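Local coordinates for GDP-L-fucose synthase (Campylobacter jejuni subsp. jejuni serotype O:2, PDB 7M13) that makes GDP-D-glycero-L-gluco-heptose for the capsular polysaccharide, working as an NADPH-dependent oxidoreductase of the epimerase/dehydratase family, at the interface of chains A and B. Sequence-based numbering; all coordinates share one arbitrary frame. Chains: chain A/B, GDP-L-fucose synthase.

The interface of chains A and B. Residues chain A 80-81, 84, 138-139, 142; chain B 146, 149-150, 152-153, 156.
B:Ile149 pushes its side chain between A:Tyr138 and A:Ile84, where helix 138-158 of chain B packs on helices 80-100 and 138-158 of chain A. The chain A helices and their two-fold mates form the four-helix bundle by which extended short-chain dehydrogenases/reductases usually dimerise, probably its role here too; the axis repeats each contact. With CG1 anti to its carbonyl carbon (chi1 -65°), B:Ile149 lays the CD1 tip over the face of the A:Tyr138 ring, towards its hydroxyl end, 3.6 Å from CZ, and against the methyl CB of A:Ala142. Its other branch, CG2, meets CD1 of A:Ile84 at 3.7 Å, the side chains nearly perpendicular. CG2 of A:Ile84 touches the sulfur SD of the bent B:Met150. B:Ser153 lies against the start of helix 80-100, its CB 3.7 Å from CA of A:Ala81, while B:Ile156 lays CD1 against CD of A:Arg80.

Along one flank of this apolar patch the polar link runs through water. Carboxylate oxygen OE1 of B:Glu152 takes three waters, which lead to NE and NH2 of A:Arg80 and to the hydroxyl OH of A:Tyr138. NE of A:Arg80 stays 5.0 Å from OE1 of B:Glu152, so any attraction is probably water-screened. The water at NE also reaches OG of B:Ser153. This OG bonds O of B:Ile149 at 2.7 Å from above the carbonyl plane, whereas A:Ser139 OG meets O of A:Arg80 in plane, on a lone pair, tying the chain A helices together.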
loop_
_atom_site.group_PDB
_atom_site.type_symbol
_atom_site.label_atom_id
_atom_site.label_comp_id
_atom_site.label_asym_id
_atom_site.label_seq_id
_atom_site.Cartn_x
_atom_site.Cartn_y
_atom_site.Cartn_z
ATOM N N ARG A 80 -11.809 6.981 5.410
ATOM C CA ARG A 80 -10.962 5.778 5.330
ATOM C C ARG A 80 -10.547 5.495 3.885
ATOM O O ARG A 80 -9.364 5.127 3.629
ATOM C CB ARG A 80 -11.722 4.603 5.930
ATOM C CG ARG A 80 -10.847 3.400 6.231
ATOM C CD ARG A 80 -11.636 2.350 6.986
ATOM N NE ARG A 80 -10.875 1.256 7.570
ATOM C CZ ARG A 80 -10.231 1.346 8.718
ATOM N NH1 ARG A 80 -10.241 2.482 9.395
ATOM N NH2 ARG A 80 -9.647 0.260 9.196
ATOM N N ALA A 81 -11.424 5.652 2.900
ATOM C CA ALA A 81 -11.038 5.432 1.497
ATOM C C ALA A 81 -10.157 6.565 1.003
ATOM O O ALA A 81 -9.165 6.292 0.314
ATOM C CB ALA A 81 -12.259 5.318 0.611
ATOM N N ILE A 84 -6.336 6.300 1.754
ATOM C CA ILE A 84 -5.501 5.386 0.946
ATOM C C ILE A 84 -5.474 5.890 -0.504
ATOM O O ILE A 84 -4.389 5.973 -1.091
ATOM C CB ILE A 84 -5.881 3.913 1.148
ATOM C CG1 ILE A 84 -4.976 3.043 0.276
ATOM C CG2 ILE A 84 -7.332 3.572 0.916
ATOM C CD1 ILE A 84 -4.940 1.601 0.724
ATOM N N TYR A 138 -5.507 2.548 9.804
ATOM C CA TYR A 138 -5.096 1.356 9.007
ATOM C C TYR A 138 -4.856 1.691 7.537
ATOM O O TYR A 138 -3.848 1.232 6.957
ATOM C CB TYR A 138 -6.217 0.325 9.170
ATOM C CG TYR A 138 -6.092 -0.953 8.389
ATOM C CD1 TYR A 138 -5.256 -1.959 8.815
ATOM C CD2 TYR A 138 -6.915 -1.215 7.306
ATOM C CE1 TYR A 138 -5.203 -3.185 8.153
ATOM C CE2 TYR A 138 -6.885 -2.424 6.639
ATOM C CZ TYR A 138 -6.013 -3.409 7.055
ATOM O OH TYR A 138 -5.981 -4.626 6.425
ATOM N N SER A 139 -5.800 2.346 6.886
ATOM C CA SER A 139 -5.680 2.626 5.440
ATOM C C SER A 139 -4.637 3.710 5.177
ATOM O O SER A 139 -3.915 3.583 4.185
ATOM C CB SER A 139 -7.018 2.981 4.820
ATOM O OG SER A 139 -7.503 4.191 5.349
ATOM N N ALA A 142 -1.275 1.978 5.638
ATOM C CA ALA A 142 -1.048 1.101 4.478
ATOM C C ALA A 142 -0.535 1.946 3.305
ATOM O O ALA A 142 0.409 1.527 2.595
ATOM C CB ALA A 142 -2.307 0.368 4.082
ATOM N N ALA B 146 -2.584 -3.285 -0.848
ATOM C CA ALA B 146 -3.199 -1.951 -0.996
ATOM C C ALA B 146 -4.486 -2.089 -1.817
ATOM O O ALA B 146 -5.438 -1.348 -1.561
ATOM C CB ALA B 146 -2.254 -0.996 -1.677
ATOM N N ILE B 149 -7.148 -3.391 0.606
ATOM C CA ILE B 149 -7.501 -2.343 1.594
ATOM C C ILE B 149 -8.294 -1.230 0.897
ATOM O O ILE B 149 -9.256 -0.665 1.493
ATOM C CB ILE B 149 -6.237 -1.874 2.350
ATOM C CG1 ILE B 149 -5.656 -3.021 3.191
ATOM C CG2 ILE B 149 -6.560 -0.628 3.172
ATOM C CD1 ILE B 149 -4.392 -2.692 3.968
ATOM N N MET B 150 -7.970 -0.994 -0.378
ATOM C CA MET B 150 -8.680 0.022 -1.200
ATOM C C MET B 150 -10.150 -0.393 -1.351
ATOM O O MET B 150 -11.024 0.482 -1.203
ATOM C CB MET B 150 -8.042 0.147 -2.587
ATOM C CG MET B 150 -6.946 1.194 -2.654
ATOM S SD MET B 150 -7.599 2.865 -2.909
ATOM C CE MET B 150 -8.214 2.725 -4.586
ATOM N N GLU B 152 -11.936 -2.499 0.623
ATOM C CA GLU B 152 -12.610 -2.506 1.925
ATOM C C GLU B 152 -12.850 -1.062 2.354
ATOM O O GLU B 152 -13.920 -0.749 2.974
ATOM C CB GLU B 152 -11.745 -3.240 2.935
ATOM C CG GLU B 152 -12.313 -3.263 4.328
ATOM C CD GLU B 152 -11.351 -3.968 5.252
ATOM O OE1 GLU B 152 -10.316 -3.339 5.660
ATOM O OE2 GLU B 152 -11.621 -5.171 5.531
ATOM N N SER B 153 -11.871 -0.182 2.151
ATOM C CA SER B 153 -11.991 1.214 2.655
ATOM C C SER B 153 -13.113 1.962 1.914
ATOM O O SER B 153 -13.849 2.740 2.527
ATOM C CB SER B 153 -10.683 1.934 2.519
ATOM O OG SER B 153 -9.666 1.267 3.265
ATOM N N ILE B 156 -16.402 0.772 3.382
ATOM C CA ILE B 156 -16.691 1.353 4.709
ATOM C C ILE B 156 -17.065 2.827 4.557
ATOM O O ILE B 156 -18.069 3.268 5.156
ATOM C CB ILE B 156 -15.499 1.155 5.650
ATOM C CG1 ILE B 156 -15.297 -0.328 5.964
ATOM C CG2 ILE B 156 -15.677 1.978 6.924
ATOM C CD1 ILE B 156 -14.016 -0.641 6.678
HETATM O O HOH W 1 -8.574 -5.432 5.731
HETATM O O HOH W 2 -10.298 -0.530 5.453
HETATM O O HOH W 3 -10.317 -2.339 8.255
#